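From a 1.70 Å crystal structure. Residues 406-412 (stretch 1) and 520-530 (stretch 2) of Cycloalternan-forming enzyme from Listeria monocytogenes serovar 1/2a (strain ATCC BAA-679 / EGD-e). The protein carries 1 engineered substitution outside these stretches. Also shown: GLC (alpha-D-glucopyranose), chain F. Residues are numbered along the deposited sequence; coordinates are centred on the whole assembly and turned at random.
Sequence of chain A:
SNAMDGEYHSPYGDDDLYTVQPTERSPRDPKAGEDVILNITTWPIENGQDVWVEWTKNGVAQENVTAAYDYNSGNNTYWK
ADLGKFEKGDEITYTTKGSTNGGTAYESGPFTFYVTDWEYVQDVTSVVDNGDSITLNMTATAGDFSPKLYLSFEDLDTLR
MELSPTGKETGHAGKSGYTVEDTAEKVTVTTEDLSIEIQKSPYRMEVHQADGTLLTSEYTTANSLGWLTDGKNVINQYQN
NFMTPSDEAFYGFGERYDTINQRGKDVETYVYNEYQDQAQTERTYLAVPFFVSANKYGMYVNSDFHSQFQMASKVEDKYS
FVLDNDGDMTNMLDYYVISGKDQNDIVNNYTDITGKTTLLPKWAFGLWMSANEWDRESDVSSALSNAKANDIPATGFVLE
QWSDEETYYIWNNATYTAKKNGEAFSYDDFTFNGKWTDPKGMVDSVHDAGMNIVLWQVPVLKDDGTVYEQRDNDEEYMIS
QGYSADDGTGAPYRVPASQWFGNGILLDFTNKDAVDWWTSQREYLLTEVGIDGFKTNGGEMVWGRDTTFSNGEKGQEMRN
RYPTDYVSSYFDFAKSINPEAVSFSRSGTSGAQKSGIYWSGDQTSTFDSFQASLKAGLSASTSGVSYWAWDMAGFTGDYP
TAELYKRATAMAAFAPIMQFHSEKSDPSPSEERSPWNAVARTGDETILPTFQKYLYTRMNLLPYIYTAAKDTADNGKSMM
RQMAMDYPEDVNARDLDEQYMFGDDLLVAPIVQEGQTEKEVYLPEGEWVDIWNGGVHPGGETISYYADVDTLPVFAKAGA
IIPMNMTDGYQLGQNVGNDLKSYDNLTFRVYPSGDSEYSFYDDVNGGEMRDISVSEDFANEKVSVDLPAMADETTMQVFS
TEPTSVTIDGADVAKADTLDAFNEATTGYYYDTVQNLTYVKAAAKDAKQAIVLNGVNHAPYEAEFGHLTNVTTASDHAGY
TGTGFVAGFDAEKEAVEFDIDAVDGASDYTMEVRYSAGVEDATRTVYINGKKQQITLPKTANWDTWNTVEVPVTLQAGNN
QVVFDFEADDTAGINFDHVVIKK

Stretch 1, residues 406-412: ETYYIWN
Stretch 2 (520-530) SQREYLLTEVG

Stretch 1 is an irregular segment with no helix or strand. Stretch 2 is helical through its middle, residues 524-527. The nearest pair of CA atoms is Tyr409 CA and Arg522 CA, 5.8 Å apart. Together the stretches bury 413 Å², and Tyr409 contributes the largest share.

Stretch 1 turns sharply at Tyr408, whose phi/psi is 62/18. Tyr409 follows at -129/4, then Ile410 and Trp411 are extended, at -119/135 and -60/141. Thr407, chi1 p, supports the turn: Tyr409 N donates to Thr407 OG1 at 3.2 Å. Tyr408, chi1 m, sends its ring end away from stretch 2, and Tyr408 OH lies 3.0 Å from GLC O4.

Gln521 points toward stretch 1, with chi1 m, chi2 t and chi3 -64°. Gln521 CB sits over one face of the Tyr409 ring, 3.9 Å from the centroid and 6° off the normal, a CH-pi contact. Tyr409 has chi1 p and chi2 82°. Tyr409 OH and Gln521 NE2 are 3.3 Å apart, but the angle is too poor for a direct hydrogen bond. Water 1 links them instead, donating to Tyr409 OH at 2.7 Å and accepting from Gln521 NE2 at 3.2 Å.

Arg522 leaves sideways, but its end comes nearer. Chi1 is m, chi2 98°, chi3 t and chi4 144°. Tyr409 CD2 lies over one face of the guanidinium, 3.9 Å from Arg522 NH2. Arg522 NH1 is 3.6 Å from Thr407 O. The long side chain thus reaches both the ring and the backbone of the turn.

Tyr524 and Leu525 are helical, at -57/-27 and -64/-34. Tyr524, chi1 p and chi2 -80°, starts sideways and brings its hydroxyl to stretch 1. Tyr524 OH donates to Tyr409 O at 2.6 Å, the one direct hydrogen bond between the stretches. The acceptor lies near the plane of the Tyr524 ring. Water 2 donates to Tyr524 OH at 2.8 Å and accepts from Trp411 N at 3.1 Å.

Leu525, chi1 m and chi2 t, points toward stretch 1, and its CD2 reaches Trp411, whose chi1 is m and chi2 87°. Leu525 CD2 is 3.5 Å from Trp411 NE1 and 4.3 Å from Trp411 CD1. Trp411 NE1 is buried by the contact and has no hydrogen-bond partner in the model.

Val529, at -74/-29 with chi1 t, also points toward stretch 1. Val529 N donates to Tyr524 O at 3.0 Å. Val529 CG1 packs 4.1 Å from Trp411 CZ2, extending the apolar contact along the indole. Gly530 leaves helical geometry at phi/psi 81/30; positive phi favours glycine.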

# COMPACT_ATOMS: atom_id res chain seq x y z
N GLU A 406 -23.89 21.53 -4.75
CA GLU A 406 -24.43 21.65 -6.10
C GLU A 406 -23.32 21.79 -7.13
O GLU A 406 -23.22 20.97 -8.03
CB GLU A 406 -25.39 22.83 -6.19
CG GLU A 406 -26.65 22.70 -5.35
CD GLU A 406 -27.59 21.58 -5.79
OE1 GLU A 406 -27.36 20.92 -6.84
OE2 GLU A 406 -28.57 21.33 -5.06
N THR A 407 -22.52 22.85 -7.00
CA THR A 407 -21.39 23.08 -7.90
C THR A 407 -20.12 22.38 -7.40
O THR A 407 -19.23 22.06 -8.17
CB THR A 407 -21.05 24.58 -8.03
OG1 THR A 407 -20.56 25.08 -6.78
CG2 THR A 407 -22.28 25.41 -8.51
N TYR A 408 -20.02 22.23 -6.08
CA TYR A 408 -18.82 21.71 -5.41
C TYR A 408 -17.56 22.56 -5.60
O TYR A 408 -16.45 22.08 -5.41
CB TYR A 408 -18.58 20.22 -5.76
CG TYR A 408 -19.68 19.37 -5.20
CD1 TYR A 408 -19.65 18.97 -3.86
CD2 TYR A 408 -20.77 19.02 -5.99
CE1 TYR A 408 -20.69 18.24 -3.32
CE2 TYR A 408 -21.82 18.28 -5.47
CZ TYR A 408 -21.76 17.89 -4.13
OH TYR A 408 -22.81 17.17 -3.60
N TYR A 409 -17.73 23.83 -6.00
CA TYR A 409 -16.61 24.76 -5.94
C TYR A 409 -16.95 26.07 -5.22
O TYR A 409 -16.10 26.96 -5.14
CB TYR A 409 -15.96 24.98 -7.32
CG TYR A 409 -16.86 25.62 -8.36
CD1 TYR A 409 -17.04 27.00 -8.38
CD2 TYR A 409 -17.50 24.84 -9.33
CE1 TYR A 409 -17.87 27.59 -9.32
CE2 TYR A 409 -18.32 25.43 -10.29
CZ TYR A 409 -18.50 26.80 -10.28
OH TYR A 409 -19.29 27.42 -11.23
N ILE A 410 -18.17 26.17 -4.68
CA ILE A 410 -18.65 27.35 -3.97
C ILE A 410 -18.97 26.92 -2.54
O ILE A 410 -19.57 25.87 -2.32
CB ILE A 410 -19.90 27.95 -4.65
CG1 ILE A 410 -19.54 28.40 -6.09
CG2 ILE A 410 -20.50 29.12 -3.84
CD1 ILE A 410 -20.74 28.80 -6.94
N TRP A 411 -18.53 27.75 -1.58
CA TRP A 411 -18.79 27.53 -0.15
C TRP A 411 -20.28 27.51 0.15
O TRP A 411 -21.06 28.31 -0.41
CB TRP A 411 -18.08 28.60 0.69
CG TRP A 411 -16.62 28.37 0.68
CD1 TRP A 411 -15.72 28.82 -0.25
CD2 TRP A 411 -15.88 27.53 1.59
NE1 TRP A 411 -14.45 28.34 0.05
CE2 TRP A 411 -14.53 27.55 1.17
CE3 TRP A 411 -16.24 26.79 2.74
CZ2 TRP A 411 -13.52 26.84 1.84
CZ3 TRP A 411 -15.22 26.08 3.42
CH2 TRP A 411 -13.88 26.12 2.95
N ASN A 412 -20.67 26.62 1.05
CA ASN A 412 -22.07 26.56 1.48
C ASN A 412 -22.56 27.93 1.99
O ASN A 412 -21.83 28.66 2.67
CB ASN A 412 -22.25 25.50 2.57
CG ASN A 412 -23.66 24.95 2.60
OD1 ASN A 412 -24.49 25.30 1.73
ND2 ASN A 412 -23.93 24.05 3.56
N SER A 520 -9.97 25.79 -13.47
CA SER A 520 -10.08 27.26 -13.35
C SER A 520 -11.18 27.69 -12.36
O SER A 520 -11.07 28.74 -11.71
CB SER A 520 -10.29 27.95 -14.72
OG SER A 520 -11.61 27.77 -15.22
N GLN A 521 -12.23 26.88 -12.26
CA GLN A 521 -13.37 27.18 -11.39
C GLN A 521 -12.99 27.05 -9.92
O GLN A 521 -13.62 27.66 -9.06
CB GLN A 521 -14.55 26.25 -11.69
CG GLN A 521 -15.09 26.37 -13.11
CD GLN A 521 -16.29 25.48 -13.31
OE1 GLN A 521 -16.19 24.25 -13.22
NE2 GLN A 521 -17.45 26.08 -13.57
N ARG A 522 -11.97 26.24 -9.67
CA ARG A 522 -11.44 26.02 -8.33
C ARG A 522 -10.20 26.86 -8.01
O ARG A 522 -9.73 26.81 -6.88
CB ARG A 522 -11.09 24.53 -8.12
CG ARG A 522 -12.30 23.65 -7.85
CD ARG A 522 -12.75 22.94 -9.11
NE ARG A 522 -13.90 22.08 -8.85
CZ ARG A 522 -14.89 21.88 -9.70
NH1 ARG A 522 -15.93 21.10 -9.37
NH2 ARG A 522 -14.87 22.49 -10.88
N GLU A 523 -9.69 27.63 -8.99
CA GLU A 523 -8.44 28.38 -8.78
C GLU A 523 -8.45 29.24 -7.51
O GLU A 523 -7.50 29.20 -6.73
CB GLU A 523 -8.12 29.25 -10.00
CG GLU A 523 -6.70 29.83 -9.97
CD GLU A 523 -6.51 31.03 -10.88
OE1 GLU A 523 -7.06 31.05 -12.00
OE2 GLU A 523 -5.80 31.98 -10.49
N TYR A 524 -9.53 30.00 -7.31
CA TYR A 524 -9.62 30.92 -6.18
C TYR A 524 -9.45 30.23 -4.81
O TYR A 524 -9.00 30.87 -3.85
CB TYR A 524 -10.92 31.76 -6.24
CG TYR A 524 -12.12 31.07 -5.63
CD1 TYR A 524 -12.83 30.09 -6.35
CD2 TYR A 524 -12.57 31.41 -4.34
CE1 TYR A 524 -13.93 29.45 -5.79
CE2 TYR A 524 -13.68 30.77 -3.77
CZ TYR A 524 -14.35 29.80 -4.50
OH TYR A 524 -15.45 29.16 -3.95
N LEU A 525 -9.79 28.94 -4.73
CA LEU A 525 -9.65 28.16 -3.49
C LEU A 525 -8.19 28.04 -3.10
O LEU A 525 -7.85 28.06 -1.92
CB LEU A 525 -10.29 26.76 -3.62
CG LEU A 525 -11.80 26.75 -3.93
CD1 LEU A 525 -12.24 25.35 -4.38
CD2 LEU A 525 -12.64 27.20 -2.74
N LEU A 526 -7.34 27.96 -4.11
CA LEU A 526 -5.90 27.84 -3.92
C LEU A 526 -5.23 29.21 -3.79
O LEU A 526 -4.47 29.44 -2.85
CB LEU A 526 -5.30 27.02 -5.06
CG LEU A 526 -5.65 25.51 -5.01
CD1 LEU A 526 -5.66 24.92 -6.40
CD2 LEU A 526 -4.69 24.74 -4.13
N THR A 527 -5.53 30.12 -4.71
CA THR A 527 -4.80 31.39 -4.77
C THR A 527 -5.22 32.35 -3.65
O THR A 527 -4.37 33.06 -3.10
CB THR A 527 -4.95 32.06 -6.15
OG1 THR A 527 -6.33 32.27 -6.43
CG2 THR A 527 -4.37 31.17 -7.24
N GLU A 528 -6.51 32.37 -3.31
CA GLU A 528 -7.06 33.35 -2.37
C GLU A 528 -7.52 32.75 -1.03
O GLU A 528 -7.24 33.31 0.03
CB GLU A 528 -8.22 34.12 -3.02
CG GLU A 528 -7.83 34.77 -4.34
CD GLU A 528 -8.95 35.52 -4.99
OE1 GLU A 528 -8.96 36.76 -4.84
OE2 GLU A 528 -9.82 34.90 -5.66
N VAL A 529 -8.24 31.63 -1.08
CA VAL A 529 -8.68 30.97 0.15
C VAL A 529 -7.49 30.27 0.82
O VAL A 529 -7.44 30.15 2.05
CB VAL A 529 -9.86 29.99 -0.08
CG1 VAL A 529 -10.36 29.41 1.23
CG2 VAL A 529 -11.01 30.69 -0.79
N GLY A 530 -6.52 29.85 0.01
CA GLY A 530 -5.25 29.28 0.50
C GLY A 530 -5.26 27.82 0.93
O GLY A 530 -4.47 27.44 1.81
C1 GLC F . -20.84 12.52 1.62
C2 GLC F . -22.19 12.33 0.92
C3 GLC F . -22.30 13.20 -0.34
C4 GLC F . -21.95 14.66 -0.03
C5 GLC F . -20.56 14.70 0.60
C6 GLC F . -20.03 16.10 0.89
O2 GLC F . -22.36 10.96 0.53
O3 GLC F . -23.61 13.11 -0.90
O4 GLC F . -22.00 15.41 -1.25
O5 GLC F . -20.55 13.92 1.81
O6 GLC F . -20.79 16.66 1.97
O HOH W 1 -17.40 29.04 -12.24
O HOH W 2 -17.47 30.45 -2.57